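Local structure of protein (lectin) (Hyacinthoides hispanica, 1B2P) at residues T29-F34 and Y45-P50; N2-K7 and E21-L26. The protein binds mannose, as a lectin of monocot bulbs with the bulb-type lectin fold, and probably recognises mannose-bearing glycans. All coordinates share one frame; numbering follows the deposited sequence.

Contact 1: T29-F34 and Y45-P50; sequences THVYRF and YDNNNP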
loop_
_atom_site.group_PDB
_atom_site.type_symbol
_atom_site.label_atom_id
_atom_site.label_comp_id
_atom_site.label_asym_id
_atom_site.label_seq_id
_atom_site.Cartn_x
_atom_site.Cartn_y
_atom_site.Cartn_z
ATOM N N THR A 29 -15.469 -2.377 -3.468
ATOM C CA THR A 29 -14.941 -3.717 -3.716
ATOM C C THR A 29 -14.627 -3.895 -5.242
ATOM O O THR A 29 -14.359 -5.071 -5.575
ATOM C CB THR A 29 -16.060 -4.797 -3.509
ATOM O OG1 THR A 29 -17.187 -4.411 -4.247
ATOM C CG2 THR A 29 -16.337 -4.879 -2.002
ATOM N N HIS A 30 -14.680 -2.797 -5.950
ATOM C CA HIS A 30 -14.235 -2.964 -7.353
ATOM C C HIS A 30 -12.707 -2.760 -7.445
ATOM O O HIS A 30 -12.215 -1.719 -7.005
ATOM C CB HIS A 30 -14.853 -1.867 -8.217
ATOM C CG HIS A 30 -16.325 -2.125 -8.429
ATOM N ND1 HIS A 30 -16.921 -2.457 -9.623
ATOM C CD2 HIS A 30 -17.308 -2.140 -7.461
ATOM C CE1 HIS A 30 -18.216 -2.631 -9.425
ATOM N NE2 HIS A 30 -18.486 -2.449 -8.138
ATOM N N VAL A 31 -12.163 -3.575 -8.307
ATOM C CA VAL A 31 -10.733 -3.471 -8.625
ATOM C C VAL A 31 -10.687 -2.882 -10.026
ATOM O O VAL A 31 -11.179 -3.569 -10.957
ATOM C CB VAL A 31 -10.084 -4.830 -8.460
ATOM C CG1 VAL A 31 -8.623 -4.865 -8.875
ATOM C CG2 VAL A 31 -10.178 -5.301 -6.986
ATOM N N TYR A 32 -9.912 -1.823 -10.206
ATOM C CA TYR A 32 -9.823 -1.225 -11.585
ATOM C C TYR A 32 -8.419 -1.596 -12.013
ATOM O O TYR A 32 -7.505 -1.431 -11.228
ATOM C CB TYR A 32 -9.970 0.254 -11.547
ATOM C CG TYR A 32 -11.342 0.742 -11.144
ATOM C CD1 TYR A 32 -12.478 -0.050 -11.326
ATOM C CD2 TYR A 32 -11.444 2.022 -10.655
ATOM C CE1 TYR A 32 -13.689 0.493 -10.903
ATOM C CE2 TYR A 32 -12.695 2.587 -10.294
ATOM C CZ TYR A 32 -13.772 1.756 -10.429
ATOM O OH TYR A 32 -15.031 2.286 -10.108
ATOM N N ARG A 33 -8.254 -2.257 -13.181
ATOM C CA ARG A 33 -6.900 -2.629 -13.580
ATOM C C ARG A 33 -6.739 -2.151 -14.992
ATOM O O ARG A 33 -7.568 -2.358 -15.881
ATOM C CB ARG A 33 -6.709 -4.173 -13.616
ATOM C CG ARG A 33 -6.597 -4.771 -12.216
ATOM C CD ARG A 33 -6.400 -6.337 -12.439
ATOM N NE ARG A 33 -7.683 -6.831 -13.013
ATOM C CZ ARG A 33 -7.868 -7.840 -13.867
ATOM N NH1 ARG A 33 -6.781 -8.515 -14.267
ATOM N NH2 ARG A 33 -9.081 -8.184 -14.336
ATOM N N PHE A 34 -5.573 -1.551 -15.279
ATOM C CA PHE A 34 -5.313 -1.098 -16.655
ATOM C C PHE A 34 -4.096 -1.924 -17.023
ATOM O O PHE A 34 -2.996 -1.745 -16.514
ATOM C CB PHE A 34 -4.849 0.368 -16.645
ATOM C CG PHE A 34 -4.729 1.075 -17.970
ATOM C CD1 PHE A 34 -5.811 1.102 -18.882
ATOM C CD2 PHE A 34 -3.538 1.688 -18.281
ATOM C CE1 PHE A 34 -5.622 1.802 -20.044
ATOM C CE2 PHE A 34 -3.360 2.378 -19.496
ATOM C CZ PHE A 34 -4.413 2.428 -20.354
ATOM N N TYR A 45 -10.121 -2.882 -17.030
ATOM C CA TYR A 45 -11.098 -3.792 -16.452
ATOM C C TYR A 45 -11.716 -3.134 -15.200
ATOM O O TYR A 45 -11.087 -2.425 -14.451
ATOM C CB TYR A 45 -10.468 -5.048 -15.956
ATOM C CG TYR A 45 -10.137 -5.987 -17.118
ATOM C CD1 TYR A 45 -11.123 -6.832 -17.642
ATOM C CD2 TYR A 45 -8.872 -5.993 -17.666
ATOM C CE1 TYR A 45 -10.725 -7.697 -18.670
ATOM C CE2 TYR A 45 -8.447 -6.822 -18.715
ATOM C CZ TYR A 45 -9.473 -7.691 -19.162
ATOM O OH TYR A 45 -9.177 -8.479 -20.242
ATOM N N ASP A 46 -13.037 -3.369 -15.061
ATOM C CA ASP A 46 -13.674 -3.077 -13.733
ATOM C C ASP A 46 -13.955 -4.432 -13.185
ATOM O O ASP A 46 -14.813 -5.133 -13.802
ATOM C CB ASP A 46 -14.919 -2.219 -13.981
ATOM C CG ASP A 46 -15.738 -1.910 -12.697
ATOM O OD1 ASP A 46 -15.529 -2.631 -11.742
ATOM O OD2 ASP A 46 -16.469 -0.925 -12.846
ATOM N N ASN A 47 -13.310 -4.964 -12.194
ATOM C CA ASN A 47 -13.392 -6.384 -11.862
ATOM C C ASN A 47 -13.010 -7.255 -13.036
ATOM O O ASN A 47 -11.960 -7.014 -13.636
ATOM C CB ASN A 47 -14.781 -6.656 -11.246
ATOM C CG ASN A 47 -14.898 -6.050 -9.855
ATOM O OD1 ASN A 47 -16.054 -5.847 -9.464
ATOM N ND2 ASN A 47 -13.819 -5.899 -9.134
ATOM N N ASN A 48 -13.916 -8.215 -13.415
ATOM C CA ASN A 48 -13.503 -8.978 -14.580
ATOM C C ASN A 48 -14.136 -8.459 -15.854
ATOM O O ASN A 48 -13.959 -9.189 -16.835
ATOM C CB ASN A 48 -13.771 -10.470 -14.367
ATOM C CG ASN A 48 -12.839 -11.010 -13.282
ATOM O OD1 ASN A 48 -13.452 -11.377 -12.286
ATOM N ND2 ASN A 48 -11.529 -11.023 -13.408
ATOM N N ASN A 49 -14.752 -7.309 -15.927
ATOM C CA ASN A 49 -15.453 -6.834 -17.109
ATOM C C ASN A 49 -14.553 -5.847 -17.840
ATOM O O ASN A 49 -14.190 -4.743 -17.285
ATOM C CB ASN A 49 -16.721 -6.138 -16.601
ATOM C CG ASN A 49 -17.636 -7.216 -15.990
ATOM O OD1 ASN A 49 -17.803 -8.324 -16.566
ATOM N ND2 ASN A 49 -18.139 -6.916 -14.778
ATOM N N PRO A 50 -14.338 -6.036 -19.099
ATOM C CA PRO A 50 -13.564 -5.094 -19.857
ATOM C C PRO A 50 -14.355 -3.892 -20.134
ATOM O O PRO A 50 -15.530 -3.953 -20.596
ATOM C CB PRO A 50 -13.105 -5.796 -21.167
ATOM C CG PRO A 50 -14.070 -6.927 -21.269
ATOM C CD PRO A 50 -14.566 -7.306 -19.882
HETATM O O HOH W 1 -9.969 -5.503 -12.569
HETATM O O HOH W 2 -17.192 0.656 -10.932
#

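Contact 2: N2-K7 and E21-L26; sequences NIIFSK and ESLEIL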
loop_
_atom_site.group_PDB
_atom_site.type_symbol
_atom_site.label_atom_id
_atom_site.label_comp_id
_atom_site.label_asym_id
_atom_site.label_seq_id
_atom_site.Cartn_x
_atom_site.Cartn_y
_atom_site.Cartn_z
ATOM N N ASN A 2 -0.748 3.596 -9.409
ATOM C CA ASN A 2 -1.825 4.309 -10.162
ATOM C C ASN A 2 -1.267 5.128 -11.247
ATOM O O ASN A 2 -2.033 5.825 -11.918
ATOM C CB ASN A 2 -2.592 5.155 -9.168
ATOM C CG ASN A 2 -1.806 6.241 -8.402
ATOM O OD1 ASN A 2 -2.480 7.181 -7.903
ATOM N ND2 ASN A 2 -0.528 6.122 -8.461
ATOM N N ILE A 3 0.054 5.195 -11.570
ATOM C CA ILE A 3 0.586 6.234 -12.444
ATOM C C ILE A 3 1.702 5.736 -13.373
ATOM O O ILE A 3 2.439 4.811 -12.941
ATOM C CB ILE A 3 1.139 7.414 -11.583
ATOM C CG1 ILE A 3 1.801 8.501 -12.415
ATOM C CG2 ILE A 3 2.228 6.842 -10.620
ATOM C CD1 ILE A 3 1.807 9.862 -11.645
ATOM N N ILE A 4 1.690 6.154 -14.595
ATOM C CA ILE A 4 2.853 5.880 -15.495
ATOM C C ILE A 4 3.449 7.229 -15.719
ATOM O O ILE A 4 2.756 8.228 -16.037
ATOM C CB ILE A 4 2.335 5.315 -16.864
ATOM C CG1 ILE A 4 1.875 3.917 -16.530
ATOM C CG2 ILE A 4 3.652 5.325 -17.709
ATOM C CD1 ILE A 4 1.115 3.319 -17.778
ATOM N N PHE A 5 4.792 7.358 -15.575
ATOM C CA PHE A 5 5.480 8.573 -15.987
ATOM C C PHE A 5 6.053 8.557 -17.377
ATOM O O PHE A 5 6.347 7.462 -17.890
ATOM C CB PHE A 5 6.663 8.762 -15.027
ATOM C CG PHE A 5 6.277 8.886 -13.589
ATOM C CD1 PHE A 5 6.051 10.256 -13.196
ATOM C CD2 PHE A 5 6.165 7.900 -12.655
ATOM C CE1 PHE A 5 5.670 10.404 -11.847
ATOM C CE2 PHE A 5 5.756 8.067 -11.346
ATOM C CZ PHE A 5 5.548 9.375 -10.914
ATOM N N SER A 6 5.990 9.679 -18.064
ATOM C CA SER A 6 6.475 9.791 -19.409
ATOM C C SER A 6 8.015 9.421 -19.411
ATOM O O SER A 6 8.630 9.614 -18.434
ATOM C CB SER A 6 6.227 11.121 -20.114
ATOM O OG SER A 6 6.861 12.175 -19.326
ATOM N N LYS A 7 8.419 8.891 -20.592
ATOM C CA LYS A 7 9.904 8.547 -20.631
ATOM C C LYS A 7 10.735 9.794 -20.359
ATOM O O LYS A 7 10.599 10.830 -21.027
ATOM C CB LYS A 7 10.142 8.033 -22.078
ATOM C CG LYS A 7 9.562 6.652 -22.345
ATOM C CD LYS A 7 9.920 6.301 -23.821
ATOM C CE LYS A 7 11.258 5.563 -23.781
ATOM N NZ LYS A 7 11.137 4.328 -22.945
ATOM N N GLU A 21 1.946 -6.584 -16.954
ATOM C CA GLU A 21 1.923 -5.570 -15.852
ATOM C C GLU A 21 0.665 -4.675 -15.939
ATOM O O GLU A 21 0.140 -4.433 -17.037
ATOM C CB GLU A 21 3.203 -4.706 -16.039
ATOM C CG GLU A 21 4.438 -5.581 -15.729
ATOM C CD GLU A 21 5.720 -4.775 -15.879
ATOM O OE1 GLU A 21 5.870 -3.730 -16.469
ATOM O OE2 GLU A 21 6.746 -5.299 -15.281
ATOM N N SER A 22 0.467 -4.007 -14.760
ATOM C CA SER A 22 -0.836 -3.225 -14.800
ATOM C C SER A 22 -0.718 -2.061 -13.824
ATOM O O SER A 22 0.160 -2.068 -12.923
ATOM C CB SER A 22 -1.986 -4.075 -14.414
ATOM O OG SER A 22 -1.807 -4.601 -13.071
ATOM N N LEU A 23 -1.588 -1.111 -13.996
ATOM C CA LEU A 23 -1.930 -0.184 -12.887
ATOM C C LEU A 23 -3.143 -0.764 -12.229
ATOM O O LEU A 23 -3.993 -1.387 -12.876
ATOM C CB LEU A 23 -2.326 1.167 -13.469
ATOM C CG LEU A 23 -1.282 1.849 -14.366
ATOM C CD1 LEU A 23 -1.674 3.260 -14.756
ATOM C CD2 LEU A 23 0.089 1.928 -13.652
ATOM N N GLU A 24 -3.297 -0.526 -10.924
ATOM C CA GLU A 24 -4.457 -1.118 -10.230
ATOM C C GLU A 24 -4.820 -0.223 -9.058
ATOM O O GLU A 24 -3.896 0.074 -8.246
ATOM C CB GLU A 24 -4.190 -2.513 -9.727
ATOM C CG GLU A 24 -5.245 -3.149 -8.849
ATOM C CD GLU A 24 -4.825 -4.534 -8.416
ATOM O OE1 GLU A 24 -4.030 -4.607 -7.440
ATOM O OE2 GLU A 24 -5.169 -5.467 -9.107
ATOM N N ILE A 25 -6.119 0.078 -8.924
ATOM C CA ILE A 25 -6.520 0.668 -7.661
ATOM C C ILE A 25 -7.875 0.035 -7.256
ATOM O O ILE A 25 -8.506 -0.635 -8.075
ATOM C CB ILE A 25 -6.803 2.135 -7.869
ATOM C CG1 ILE A 25 -7.898 2.475 -8.870
ATOM C CG2 ILE A 25 -5.491 2.886 -8.260
ATOM C CD1 ILE A 25 -8.278 3.948 -8.918
ATOM N N LEU A 26 -8.308 0.365 -6.022
ATOM C CA LEU A 26 -9.594 -0.161 -5.564
ATOM C C LEU A 26 -10.601 0.974 -5.402
ATOM O O LEU A 26 -10.213 2.071 -4.974
ATOM C CB LEU A 26 -9.311 -0.770 -4.170
ATOM C CG LEU A 26 -9.021 -2.226 -3.975
ATOM C CD1 LEU A 26 -7.965 -2.670 -4.963
ATOM C CD2 LEU A 26 -8.684 -2.480 -2.476
#

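Contact 1: T29-F34 and Y45-P50
Arg33 and Tyr45 form an antiparallel hydrogen-bonded pair, Tyr45 N reaching Arg33 O at 2.8 Å and Arg33 N returning to Tyr45 O. One step on, Tyr32 and Asp46 make a non-hydrogen-bonded pair, where Tyr32 CA lends a C-H contact to Tyr45 O. The ladder ends with Asn47 N on Val31 O at 2.8 Å, just as the chain enters a type II' turn from Asp46 to Asn49. Strands 30-36 and 42-46 are a beta hairpin within a four-stranded antiparallel sheet of the beta-prism II fold of bulb-type lectins, and the turn leads into strand 49-53, one of the sheet's two outermost strands within the chain. On the face with Tyr32, Asp46 CG stands anti to the backbone N, and OD1 accepts His30 ND1 through its syn lone pair, 2.5 Å away, in the imidazole plane and nearly straight at 171°. The Tyr32 ring presents its edge to the carboxylate, CE1 lying 3.6 Å from Asp46 CG with the two planes 80° apart. Water 2 joins Tyr32 OH to Asp46 OD2, which also forms a salt bridge with Arg103; this buried carboxylate is thus held at both oxygens. On the other face, the Arg33 chain bends at chi3, and its NH2 donates to Asn47 O at 3.2 Å within the guanidinium plane. The same NH2 lies over the Tyr45 ring, 3.7 Å from CG, with the planes 23° apart. Water 1 accepts from Arg33 NE at 2.7 Å and donates to Val31 O and Asn47 O, while Tyr45 OH bonds to Gln37.

Contact 2: N2-K7 and E21-L26
Leu23 meets the N-terminal segment with a forked tip: its CB points toward residues 2-7, and both methyls end against them. From CB, CG lies anti to the carbonyl carbon (chi1 -57°), and the branch divides there. CD1 rests on the peptide after Asn2, 3.8 Å from Asn2 O, and also approaches Ile4 CD1 at 4.1 Å. CD2 lies against the backbone of Ile3, 3.8 Å from Ile3 O, and meets Ile4 CG1 at 3.9 Å. The Ile4 and Leu23 side chains cross at about a right angle. A second touch lies nearer the chain start, where Ile25 CG2 meets Asn2 CB at 3.8 Å. No hydrogen bond spans the two segments: the touching parts, residues 2-4 and 23-25, run 161° apart in direction but join by van der Waals packing, methyls on backbone carbonyls as well as on Ile4, in the interior of the chain. Strand 3-5 and the residue before it, Asn2, instead bond to strand 95-99, Asn2 with Leu99 and Ile4 with Leu97, and Leu23 also packs on Leu97 and Leu99. The contact therefore sits between two antiparallel sheets of the prism, with strand 22-27 at the margin of one, beside strand 30-36, and strand 3-5 at the margin of the other.

From the N terminus, contact 2 closes first, bringing residues 2-7 against 21-26 around an intervening segment that contains strand 16-18. Contact 1 follows, folding 29-34 onto 45-50 around the rest of the hairpin, so the two loops are in series and neither nest nor cross. Only a short connection separates them, and strands 22-27 and 30-36 are neighbours in one sheet: Tyr32 N lies 2.8 Å from Ile25 O and Phe34 N 2.9 Å from Leu23 O, both probable hydrogen bonds. Contact 1 thus extends that sheet toward strand 49-53, whereas contact 2 ties it to the sheet of strand 3-5. Both also touch the second subunit, through Val31 and Leu26 among others.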